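Long-range contacts in alpha-L-arabinosidase (Xanthomonas axonopodis pv. citri, PDB 6D25), which probably hydrolyses terminal alpha-L-arabinofuranosyl side groups of arabinoxylans, including those on doubly substituted xylose units, as a family GH51 arabinofuranosidase: residues V91-P97 / T148-A153; Q193-V199 / Q232-I237; H440-T446 / I514-Q520; Y404-L410 / S432-K437. One frame throughout, in Å; residues are numbered along the deposited sequence.

Contact 1: V91-P97 / T148-A153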
# COMPACT_ATOMS: atom_id res chain seq x y z
N VAL A 91 -1.05 -2.16 37.27
CA VAL A 91 -1.33 -1.91 35.86
C VAL A 91 -1.28 -3.24 35.10
O VAL A 91 -0.28 -3.93 35.15
CB VAL A 91 -0.35 -0.88 35.28
CG1 VAL A 91 -0.55 -0.75 33.78
CG2 VAL A 91 -0.46 0.48 35.96
N PRO A 92 -2.32 -3.56 34.33
CA PRO A 92 -2.37 -4.87 33.65
C PRO A 92 -1.68 -4.89 32.28
O PRO A 92 -1.09 -5.91 31.86
CB PRO A 92 -3.88 -5.12 33.47
CG PRO A 92 -4.45 -3.72 33.29
CD PRO A 92 -3.62 -2.89 34.26
N ASN A 93 -1.76 -3.78 31.56
CA ASN A 93 -1.06 -3.60 30.26
C ASN A 93 -0.90 -2.10 30.01
O ASN A 93 -1.67 -1.29 30.58
CB ASN A 93 -1.78 -4.30 29.11
CG ASN A 93 -2.96 -3.54 28.56
OD1 ASN A 93 -2.78 -2.54 27.83
ND2 ASN A 93 -4.16 -4.03 28.82
N ILE A 94 0.09 -1.77 29.20
CA ILE A 94 0.27 -0.43 28.68
C ILE A 94 0.36 -0.51 27.16
O ILE A 94 1.20 -1.26 26.62
CB ILE A 94 1.54 0.24 29.23
CG1 ILE A 94 1.56 0.29 30.76
CG2 ILE A 94 1.69 1.64 28.61
CD1 ILE A 94 2.88 0.78 31.35
N ARG A 95 -0.46 0.30 26.49
CA ARG A 95 -0.39 0.47 25.03
C ARG A 95 0.62 1.57 24.69
O ARG A 95 0.58 2.65 25.29
CB ARG A 95 -1.76 0.82 24.44
CG ARG A 95 -1.66 0.94 22.93
CD ARG A 95 -2.87 0.97 22.00
NE ARG A 95 -3.72 2.06 22.22
CZ ARG A 95 -4.34 2.82 21.30
NH1 ARG A 95 -4.12 2.74 19.97
NH2 ARG A 95 -5.17 3.71 21.78
N TRP A 96 1.52 1.28 23.77
CA TRP A 96 2.60 2.15 23.37
C TRP A 96 3.01 1.82 21.94
O TRP A 96 2.94 0.64 21.58
CB TRP A 96 3.77 1.97 24.36
CG TRP A 96 5.06 2.60 23.98
CD1 TRP A 96 5.50 3.84 24.36
CD2 TRP A 96 6.13 2.03 23.21
NE1 TRP A 96 6.75 4.07 23.86
CE2 TRP A 96 7.16 2.99 23.14
CE3 TRP A 96 6.31 0.82 22.54
CZ2 TRP A 96 8.33 2.78 22.43
CZ3 TRP A 96 7.49 0.59 21.86
CH2 TRP A 96 8.47 1.57 21.78
N PRO A 97 3.45 2.77 21.11
CA PRO A 97 3.69 4.19 21.42
C PRO A 97 2.61 5.17 20.93
O PRO A 97 2.82 6.39 20.90
CB PRO A 97 4.99 4.46 20.67
CG PRO A 97 4.83 3.64 19.40
CD PRO A 97 4.13 2.40 19.88
N THR A 148 3.93 -5.70 34.13
CA THR A 148 2.73 -5.48 33.28
C THR A 148 2.95 -6.06 31.87
O THR A 148 4.09 -6.45 31.50
CB THR A 148 2.38 -3.98 33.22
OG1 THR A 148 1.02 -3.88 32.80
CG2 THR A 148 3.26 -3.19 32.27
N GLN A 149 1.87 -6.16 31.11
CA GLN A 149 1.93 -6.67 29.74
C GLN A 149 2.13 -5.52 28.75
O GLN A 149 1.58 -4.43 28.93
CB GLN A 149 0.67 -7.47 29.42
CG GLN A 149 0.58 -8.80 30.17
CD GLN A 149 -0.67 -9.56 29.76
OE1 GLN A 149 -1.76 -9.00 29.66
NE2 GLN A 149 -0.51 -10.83 29.42
N ALA A 150 2.85 -5.79 27.67
CA ALA A 150 3.05 -4.84 26.58
C ALA A 150 1.91 -5.00 25.57
O ALA A 150 1.62 -6.12 25.11
CB ALA A 150 4.37 -5.12 25.91
N TYR A 151 1.28 -3.88 25.21
CA TYR A 151 0.37 -3.79 24.12
C TYR A 151 1.03 -2.87 23.08
O TYR A 151 1.04 -1.65 23.24
CB TYR A 151 -0.98 -3.31 24.66
CG TYR A 151 -2.07 -3.02 23.65
CD1 TYR A 151 -1.93 -3.24 22.30
CD2 TYR A 151 -3.30 -2.56 24.12
CE1 TYR A 151 -2.97 -2.97 21.43
CE2 TYR A 151 -4.35 -2.30 23.25
CZ TYR A 151 -4.19 -2.50 21.90
OH TYR A 151 -5.21 -2.21 21.04
N ILE A 152 1.62 -3.45 22.04
CA ILE A 152 2.42 -2.70 21.08
C ILE A 152 1.51 -2.22 19.96
O ILE A 152 0.78 -3.02 19.41
CB ILE A 152 3.55 -3.58 20.51
CG1 ILE A 152 4.54 -3.98 21.59
CG2 ILE A 152 4.24 -2.89 19.32
CD1 ILE A 152 5.32 -2.82 22.16
N ALA A 153 1.61 -0.94 19.60
CA ALA A 153 0.84 -0.33 18.50
C ALA A 153 1.74 -0.24 17.27
O ALA A 153 2.72 0.51 17.27
CB ALA A 153 0.31 1.02 18.89

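Contact 2: Q193-V199 / Q232-I237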
# COMPACT_ATOMS: atom_id res chain seq x y z
N GLN A 193 7.88 -10.85 26.01
CA GLN A 193 6.52 -11.22 25.71
C GLN A 193 5.80 -10.02 25.10
O GLN A 193 5.84 -8.91 25.65
CB GLN A 193 5.79 -11.66 27.00
CG GLN A 193 6.47 -12.82 27.72
CD GLN A 193 6.48 -14.10 26.91
OE1 GLN A 193 5.43 -14.57 26.50
NE2 GLN A 193 7.66 -14.63 26.68
N VAL A 194 5.15 -10.27 23.96
CA VAL A 194 4.32 -9.29 23.28
C VAL A 194 2.91 -9.87 23.10
O VAL A 194 2.56 -10.40 22.04
CB VAL A 194 4.93 -8.86 21.93
CG1 VAL A 194 4.07 -7.80 21.27
CG2 VAL A 194 6.36 -8.33 22.10
N PRO A 195 2.10 -9.75 24.14
CA PRO A 195 0.83 -10.47 24.11
C PRO A 195 -0.25 -9.80 23.25
O PRO A 195 -1.14 -10.52 22.78
CB PRO A 195 0.37 -10.55 25.56
CG PRO A 195 1.07 -9.37 26.21
CD PRO A 195 2.43 -9.34 25.51
N TYR A 196 -0.17 -8.49 23.02
CA TYR A 196 -1.14 -7.75 22.24
C TYR A 196 -0.40 -6.87 21.24
O TYR A 196 0.57 -6.21 21.58
CB TYR A 196 -2.04 -6.88 23.12
CG TYR A 196 -2.52 -7.56 24.38
CD1 TYR A 196 -3.52 -8.52 24.35
CD2 TYR A 196 -1.98 -7.24 25.60
CE1 TYR A 196 -3.95 -9.17 25.51
CE2 TYR A 196 -2.41 -7.85 26.76
CZ TYR A 196 -3.39 -8.83 26.73
OH TYR A 196 -3.75 -9.46 27.89
N PHE A 197 -0.90 -6.86 20.02
CA PHE A 197 -0.27 -6.10 18.94
C PHE A 197 -1.38 -5.43 18.12
O PHE A 197 -2.24 -6.13 17.53
CB PHE A 197 0.57 -7.01 18.04
CG PHE A 197 1.54 -6.27 17.17
CD1 PHE A 197 1.12 -5.61 16.05
CD2 PHE A 197 2.88 -6.21 17.52
CE1 PHE A 197 2.02 -4.91 15.24
CE2 PHE A 197 3.79 -5.49 16.75
CZ PHE A 197 3.35 -4.83 15.64
N GLY A 198 -1.40 -4.11 18.15
CA GLY A 198 -2.38 -3.29 17.39
C GLY A 198 -1.94 -3.12 15.94
O GLY A 198 -0.83 -2.66 15.65
N VAL A 199 -2.81 -3.49 15.03
CA VAL A 199 -2.50 -3.43 13.60
C VAL A 199 -3.15 -2.18 13.01
O VAL A 199 -4.14 -2.26 12.26
CB VAL A 199 -2.89 -4.72 12.88
CG1 VAL A 199 -2.39 -4.73 11.46
CG2 VAL A 199 -2.34 -5.94 13.60
N GLN A 232 5.27 -18.22 21.91
CA GLN A 232 4.28 -17.33 22.52
C GLN A 232 3.24 -16.92 21.46
O GLN A 232 3.53 -16.92 20.26
CB GLN A 232 4.91 -16.07 23.11
CG GLN A 232 5.59 -15.16 22.10
CD GLN A 232 6.11 -13.88 22.72
OE1 GLN A 232 5.30 -12.97 23.01
NE2 GLN A 232 7.43 -13.83 22.95
N LYS A 233 2.09 -16.56 21.94
CA LYS A 233 0.98 -16.11 21.07
C LYS A 233 0.86 -14.58 21.12
O LYS A 233 0.70 -13.99 22.20
CB LYS A 233 -0.29 -16.81 21.55
CG LYS A 233 -1.56 -16.31 20.89
CD LYS A 233 -1.72 -16.71 19.46
CE LYS A 233 -3.20 -16.81 19.09
NZ LYS A 233 -3.38 -16.72 17.63
N ILE A 234 0.94 -13.96 19.95
CA ILE A 234 0.72 -12.51 19.77
C ILE A 234 -0.73 -12.30 19.29
O ILE A 234 -1.06 -12.65 18.17
CB ILE A 234 1.72 -11.92 18.78
CG1 ILE A 234 3.17 -12.25 19.19
CG2 ILE A 234 1.52 -10.42 18.64
CD1 ILE A 234 4.23 -11.80 18.19
N LEU A 235 -1.56 -11.71 20.14
CA LEU A 235 -2.95 -11.44 19.76
C LEU A 235 -3.00 -10.17 18.92
O LEU A 235 -2.30 -9.20 19.23
CB LEU A 235 -3.80 -11.30 21.04
CG LEU A 235 -3.88 -12.56 21.91
CD1 LEU A 235 -4.57 -12.23 23.21
CD2 LEU A 235 -4.60 -13.70 21.21
N LYS A 236 -3.86 -10.15 17.92
CA LYS A 236 -3.91 -9.02 16.99
C LYS A 236 -5.20 -8.23 17.18
O LYS A 236 -6.29 -8.80 17.13
CB LYS A 236 -3.84 -9.54 15.56
CG LYS A 236 -2.51 -10.23 15.22
CD LYS A 236 -2.66 -11.17 14.06
CE LYS A 236 -1.34 -11.74 13.61
NZ LYS A 236 -1.53 -12.63 12.44
N ILE A 237 -5.05 -6.94 17.38
CA ILE A 237 -6.17 -6.03 17.56
C ILE A 237 -6.36 -5.22 16.27
O ILE A 237 -5.46 -4.49 15.85
CB ILE A 237 -5.93 -5.08 18.74
CG1 ILE A 237 -5.44 -5.79 20.00
CG2 ILE A 237 -7.21 -4.23 18.97
CD1 ILE A 237 -6.27 -6.89 20.43
O HOH W 1 -1.28 -13.13 24.02

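Contact 3: H440-T446 / I514-Q520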
# COMPACT_ATOMS: atom_id res chain seq x y z
N HIS A 440 -14.17 -12.09 48.47
CA HIS A 440 -15.13 -11.12 49.02
C HIS A 440 -15.96 -10.49 47.89
O HIS A 440 -15.49 -10.33 46.73
CB HIS A 440 -14.39 -10.02 49.81
CG HIS A 440 -13.74 -10.53 51.05
ND1 HIS A 440 -14.42 -10.59 52.27
CD2 HIS A 440 -12.52 -11.05 51.28
CE1 HIS A 440 -13.64 -11.13 53.19
NE2 HIS A 440 -12.45 -11.41 52.61
N VAL A 441 -17.17 -10.10 48.26
CA VAL A 441 -18.03 -9.35 47.37
C VAL A 441 -17.75 -7.85 47.57
O VAL A 441 -17.64 -7.38 48.71
CB VAL A 441 -19.52 -9.67 47.60
CG1 VAL A 441 -20.44 -8.70 46.88
CG2 VAL A 441 -19.80 -11.11 47.23
N TYR A 442 -17.63 -7.12 46.45
CA TYR A 442 -17.43 -5.69 46.45
C TYR A 442 -18.56 -5.01 45.67
O TYR A 442 -19.02 -5.54 44.65
CB TYR A 442 -16.10 -5.31 45.81
CG TYR A 442 -14.87 -5.72 46.60
CD1 TYR A 442 -14.43 -7.04 46.59
CD2 TYR A 442 -14.18 -4.82 47.37
CE1 TYR A 442 -13.30 -7.43 47.30
CE2 TYR A 442 -13.07 -5.18 48.10
CZ TYR A 442 -12.63 -6.49 48.07
OH TYR A 442 -11.53 -6.86 48.80
N ILE A 443 -19.00 -3.85 46.20
CA ILE A 443 -20.07 -3.06 45.57
C ILE A 443 -19.56 -1.63 45.42
O ILE A 443 -19.16 -1.04 46.44
CB ILE A 443 -21.36 -3.02 46.40
CG1 ILE A 443 -21.84 -4.40 46.83
CG2 ILE A 443 -22.41 -2.19 45.64
CD1 ILE A 443 -22.92 -4.33 47.90
N ALA A 444 -19.57 -1.14 44.17
CA ALA A 444 -19.23 0.23 43.87
C ALA A 444 -20.53 1.02 43.68
O ALA A 444 -21.43 0.54 42.98
CB ALA A 444 -18.38 0.29 42.64
N LEU A 445 -20.61 2.21 44.29
CA LEU A 445 -21.73 3.11 44.07
C LEU A 445 -21.18 4.53 43.84
O LEU A 445 -20.26 4.97 44.58
CB LEU A 445 -22.65 3.10 45.29
CG LEU A 445 -23.37 1.79 45.60
CD1 LEU A 445 -24.01 1.88 46.98
CD2 LEU A 445 -24.43 1.45 44.54
N THR A 446 -21.79 5.23 42.91
CA THR A 446 -21.48 6.60 42.60
C THR A 446 -22.76 7.43 42.67
O THR A 446 -23.78 7.07 42.06
CB THR A 446 -20.91 6.71 41.18
OG1 THR A 446 -19.67 5.99 41.15
CG2 THR A 446 -20.66 8.14 40.77
N ILE A 514 -17.98 8.62 45.30
CA ILE A 514 -17.80 7.25 44.93
C ILE A 514 -17.48 6.44 46.18
O ILE A 514 -16.57 6.81 46.90
CB ILE A 514 -16.66 7.11 43.91
CG1 ILE A 514 -16.87 7.97 42.67
CG2 ILE A 514 -16.43 5.65 43.52
CD1 ILE A 514 -15.58 8.27 41.94
N VAL A 515 -18.17 5.34 46.40
CA VAL A 515 -17.78 4.43 47.49
C VAL A 515 -17.51 3.04 46.88
O VAL A 515 -18.12 2.64 45.89
CB VAL A 515 -18.81 4.35 48.61
CG1 VAL A 515 -19.08 5.73 49.22
CG2 VAL A 515 -20.13 3.73 48.14
N MET A 516 -16.56 2.34 47.49
CA MET A 516 -16.28 0.96 47.22
C MET A 516 -16.43 0.19 48.53
O MET A 516 -15.74 0.48 49.49
CB MET A 516 -14.89 0.76 46.62
CG MET A 516 -14.57 -0.68 46.27
SD MET A 516 -15.62 -1.37 44.97
CE MET A 516 -14.96 -0.51 43.55
N LEU A 517 -17.41 -0.70 48.58
CA LEU A 517 -17.79 -1.46 49.77
C LEU A 517 -17.33 -2.91 49.66
O LEU A 517 -17.40 -3.48 48.58
CB LEU A 517 -19.31 -1.46 49.91
CG LEU A 517 -19.96 -0.08 49.90
CD1 LEU A 517 -21.46 -0.20 50.07
CD2 LEU A 517 -19.37 0.80 50.99
N LYS A 518 -16.80 -3.42 50.75
CA LYS A 518 -16.36 -4.79 50.84
C LYS A 518 -17.23 -5.52 51.87
O LYS A 518 -17.31 -5.07 53.05
CB LYS A 518 -14.89 -4.82 51.27
CG LYS A 518 -14.32 -6.20 51.57
CD LYS A 518 -12.89 -6.10 52.00
CE LYS A 518 -12.27 -7.45 52.24
NZ LYS A 518 -10.90 -7.40 52.79
N LEU A 519 -17.93 -6.55 51.43
CA LEU A 519 -18.75 -7.36 52.33
C LEU A 519 -17.89 -8.45 52.97
O LEU A 519 -17.06 -9.06 52.30
CB LEU A 519 -19.93 -7.97 51.57
CG LEU A 519 -20.82 -6.96 50.86
CD1 LEU A 519 -22.06 -7.59 50.24
CD2 LEU A 519 -21.28 -5.91 51.85
N GLN A 520 -18.06 -8.68 54.24
CA GLN A 520 -17.63 -9.94 54.84
C GLN A 520 -18.76 -10.95 54.57
O GLN A 520 -19.94 -10.88 55.04
CB GLN A 520 -17.30 -9.72 56.32
CG GLN A 520 -15.97 -10.33 56.74
CD GLN A 520 -14.73 -9.63 56.21
OE1 GLN A 520 -14.79 -8.66 55.43
NE2 GLN A 520 -13.58 -10.15 56.61
OXT GLN A 520 -18.51 -11.84 53.77
O HOH W 2 -18.10 -11.16 50.85

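Contact 4: Y404-L410 / S432-K437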
# COMPACT_ATOMS: atom_id res chain seq x y z
N TYR A 404 -11.78 -5.49 41.20
CA TYR A 404 -12.46 -5.88 39.98
C TYR A 404 -11.52 -6.65 39.02
O TYR A 404 -12.02 -7.30 38.11
CB TYR A 404 -13.04 -4.67 39.26
CG TYR A 404 -14.35 -4.15 39.80
CD1 TYR A 404 -14.56 -3.97 41.14
CD2 TYR A 404 -15.39 -3.85 38.93
CE1 TYR A 404 -15.78 -3.52 41.64
CE2 TYR A 404 -16.61 -3.38 39.40
CZ TYR A 404 -16.82 -3.22 40.76
OH TYR A 404 -18.02 -2.76 41.23
N GLN A 405 -10.20 -6.59 39.21
CA GLN A 405 -9.27 -7.21 38.27
C GLN A 405 -9.44 -8.73 38.29
O GLN A 405 -9.17 -9.37 39.30
CB GLN A 405 -7.82 -6.84 38.62
CG GLN A 405 -7.55 -5.37 38.36
CD GLN A 405 -6.08 -5.03 38.39
OE1 GLN A 405 -5.24 -5.91 38.22
NE2 GLN A 405 -5.76 -3.74 38.51
N ASP A 406 -9.94 -9.29 37.17
CA ASP A 406 -10.17 -10.72 37.02
C ASP A 406 -11.22 -11.22 38.03
O ASP A 406 -11.22 -12.39 38.40
CB ASP A 406 -8.86 -11.51 37.05
CG ASP A 406 -8.01 -11.31 35.79
OD1 ASP A 406 -8.59 -10.92 34.72
OD2 ASP A 406 -6.78 -11.56 35.88
N ALA A 407 -12.11 -10.35 38.44
CA ALA A 407 -13.20 -10.71 39.34
C ALA A 407 -14.33 -11.33 38.51
O ALA A 407 -14.23 -11.45 37.27
CB ALA A 407 -13.70 -9.49 40.08
N THR A 408 -15.38 -11.74 39.21
CA THR A 408 -16.58 -12.28 38.62
C THR A 408 -17.69 -11.21 38.73
O THR A 408 -18.00 -10.74 39.83
CB THR A 408 -16.99 -13.57 39.33
OG1 THR A 408 -15.95 -14.53 39.20
CG2 THR A 408 -18.28 -14.17 38.82
N HIS A 409 -18.29 -10.88 37.60
CA HIS A 409 -19.42 -9.94 37.57
C HIS A 409 -20.60 -10.48 38.40
O HIS A 409 -20.98 -11.66 38.27
CB HIS A 409 -19.86 -9.70 36.12
CG HIS A 409 -21.19 -9.04 35.99
ND1 HIS A 409 -21.36 -7.70 36.25
CD2 HIS A 409 -22.41 -9.55 35.65
CE1 HIS A 409 -22.63 -7.41 36.05
NE2 HIS A 409 -23.31 -8.52 35.68
N LEU A 410 -21.21 -9.62 39.21
CA LEU A 410 -22.46 -9.93 39.87
C LEU A 410 -23.54 -8.92 39.43
O LEU A 410 -23.28 -7.71 39.39
CB LEU A 410 -22.30 -9.86 41.39
CG LEU A 410 -21.22 -10.76 41.98
CD1 LEU A 410 -21.10 -10.50 43.47
CD2 LEU A 410 -21.46 -12.23 41.72
N SER A 432 -22.01 -0.99 40.42
CA SER A 432 -21.71 -2.30 39.89
C SER A 432 -21.21 -3.15 41.07
O SER A 432 -20.97 -2.63 42.16
CB SER A 432 -20.68 -2.23 38.77
OG SER A 432 -19.44 -1.74 39.28
N ALA A 433 -21.07 -4.46 40.86
CA ALA A 433 -20.60 -5.34 41.92
C ALA A 433 -19.81 -6.51 41.31
O ALA A 433 -20.07 -6.90 40.15
CB ALA A 433 -21.76 -5.80 42.74
N VAL A 434 -18.91 -7.07 42.10
CA VAL A 434 -18.17 -8.26 41.72
C VAL A 434 -17.97 -9.17 42.94
O VAL A 434 -18.08 -8.74 44.11
CB VAL A 434 -16.80 -7.92 41.12
CG1 VAL A 434 -16.94 -7.07 39.85
CG2 VAL A 434 -15.89 -7.24 42.16
N LYS A 435 -17.65 -10.42 42.65
CA LYS A 435 -16.97 -11.29 43.59
C LYS A 435 -15.49 -11.37 43.19
O LYS A 435 -15.16 -11.81 42.10
CB LYS A 435 -17.57 -12.68 43.63
CG LYS A 435 -16.91 -13.59 44.67
CD LYS A 435 -17.69 -14.82 45.02
CE LYS A 435 -16.95 -15.61 46.05
NZ LYS A 435 -17.70 -16.81 46.45
N ALA A 436 -14.62 -10.87 44.06
CA ALA A 436 -13.22 -10.75 43.73
C ALA A 436 -12.51 -12.10 43.89
O ALA A 436 -12.99 -13.00 44.56
CB ALA A 436 -12.61 -9.68 44.59
N LYS A 437 -11.30 -12.19 43.38
CA LYS A 437 -10.48 -13.39 43.56
C LYS A 437 -10.12 -13.59 45.03
O LYS A 437 -9.90 -14.73 45.41
CB LYS A 437 -9.18 -13.31 42.77
CG LYS A 437 -9.38 -13.40 41.27
CD LYS A 437 -8.10 -13.19 40.55
CE LYS A 437 -7.26 -14.44 40.55
NZ LYS A 437 -5.86 -14.13 40.17
O HOH W 3 -10.37 -9.88 41.72
O HOH W 4 -5.47 -11.86 37.98
O HOH W 5 -14.10 -14.28 41.41
O HOH W 6 -19.66 -6.03 37.57
O HOH W 7 -22.68 -5.28 38.50

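Contact 1: V91-P97 / T148-A153
R95 lays its CD over one face of the Y151 ring, on neighbouring parallel strands of the eight-stranded (beta/alpha)8 barrel. That CD sits 3.8 Å from the centroid of the ring, 16° off the normal, a CH-pi contact. The two side chains run side by side and point the same way. A near-trans chi1 of -178° lays the aliphatic part of R95 along the ring before the bend at chi3. N93 OD1 meets the edge of the same ring, 3.7 Å from Y151 CD2. On the face of I94, W96 and I152, CD1 of I152 reaches the edge of the W96 indole, 3.8 Å from CE3.

The backbones are joined by a parallel ladder: Q149 N to P92 O, I94 N to Q149 O, Y151 N to I94 O, W96 N to Y151 O and A153 N to W96 O. A cis peptide follows W96.

Partners outside the two strands position these groups. R95 makes a salt bridge with E324 and a cation-pi contact with F52. N93 bonds to N370 and Q47, and W96 NE1 to H55. Helices 136-146 and 161-172 pack against the I94 and W96 face. At the start of the ladder, T148 OG1 donates to V91 O at 2.7 Å, from 63° above the carbonyl plane.

Contact 2: Q193-V199 / Q232-I237
F197 and I234 form the close-packed part of this contact, with F197 CB 3.6 Å from I234 CG2. With CG1 beside the backbone N (chi1 -54°), the CG2 methyl of I234 is left to touch F197 CB. The strands here are parallel. L235 N bonds to P195 O, F197 N to L235 O, I237 N to F197 O and V199 N to I237 O. The last bond is almost straight, at 179°.

The other end is looser and more open to solvent. Q193 and Q232 stack their amides, with planes 10° apart and the two NE2 atoms 3.8 Å from each other. Q232 OE1 takes the N-H of V194 at 2.9 Å, in the carbonyl plane and on a lone pair. NE2 of Q232 bonds to W192 O. A water donates to both P195 O and K233 O, bridging the strands where they begin to pair. L235 CD1 lies 3.9 Å from Y196 CE1, and the Y196 hydroxyl bonds to Q149.

The pair belongs to a beta-alpha-beta unit: strand 196-199, helix 212-224, strand 235-238. V199 packs on that helix, V194 and F197 on helix 161-172, and strand 149-154 lies along the far edge of 196-199.

Contact 3: H440-T446 / I514-Q520
H440 turns its CG anti to the carbonyl carbon (chi1 -67°), while K518 runs out fully extended from a trans chi1 of 173°, and the two meet ring to chain. K518 CE sits over the centre of the imidazole, 3.6 Å from its centroid and 12° off the normal, a CH-pi contact. ND1 of the same ring donates to L519 O at 3.1 Å. The acceptor lies in the ring plane, and the donor in the carbonyl plane. L519 O also accepts a hydrogen bond from a water, which in turn accepts from V441 N.

Y442 runs alongside K518, with Y442 CE2 3.7 Å from K518 CB. Its hydroxyl bonds to D438. M516 bends at chi2 and chi3, and its CE comes 3.6 Å from A444 CB. I443, L445, V515 and L517 share an aliphatic face, flanked by V441 and L519. L519 CD1 touches V441 CG1 at 3.9 Å and I443 CD1 at 4.1 Å.

The backbones pair antiparallel, with I443-L517 and L445-V515 as hydrogen-bonded pairs. These strands belong to the C-terminal beta domain. L445, V515, L517 and L519 pack on strand 504-509, and helix 346-361 touches T446 and I514. H440 NE2 and K518 NZ lie 4.3 Å apart, so the lysine would probably disfavour a charged imidazole. The bond from ND1 needs no such charge.

Contact 4: Y404-L410 / S432-K437
Strands 407-410 and 432-435 run antiparallel at 135° between their directions, with T408 and K435 bonded both ways, N to O, at 2.9 Å, and L410 N bonded to A433 O. V434 lies over the Y404 ring. Its CG1 stands 3.7 Å from the centroid, 11° off the normal, a CH-pi contact. V434 CG2 reaches Y404 CD1, also at 3.7 Å. CG2 lies between the backbone N and the carbonyl carbon, and this places both methyls against the ring. S432 OG comes to the ring edge, where Y404 OH donates to it at 2.6 Å. The same serine oxygen bonds to D357. A407 CB packs against V434 CB at 3.6 Å.

The strands are the two arms of a beta hairpin, 407-421 and 424-435, in the C-terminal beta domain. A type II turn, Y404 to A407, leads into the first arm. Strand 441-447 pairs with the second arm, and strand 43-44 packs on V434.

Waters also bridge the two segments. On the exposed side, at K437, one links Q405 O to K437 N, and another D406 OD2 to K437 NZ. D406 OD2 also makes a salt bridge with R46. A third water joins H409 ND1, in its ring plane, to A433 O, and a fourth joins T408 OG1 to K435 O.

In the fold
Contacts 1 and 2 pair consecutive strands of the parallel barrel and share an interface, where I152 O meets G198 N. Contacts 3 and 4 lie in the C-terminal beta domain. They are joined through strands 424-435 and 441-447, where A444 N meets S432 O and Y442 N meets V434 O. Contacts 1 and 3 are buried. Contacts 2 and 4 are partly buried; waters bridge contacts 2, 3 and 4, most of them in contact 4. Strands are parallel throughout the barrel sheet, mostly antiparallel in the C-terminal sheet. Contact 1 carries more buried polar groups, contact 3 more aliphatic ones. Centres of contacts 2 and 3 are about 34 Å apart.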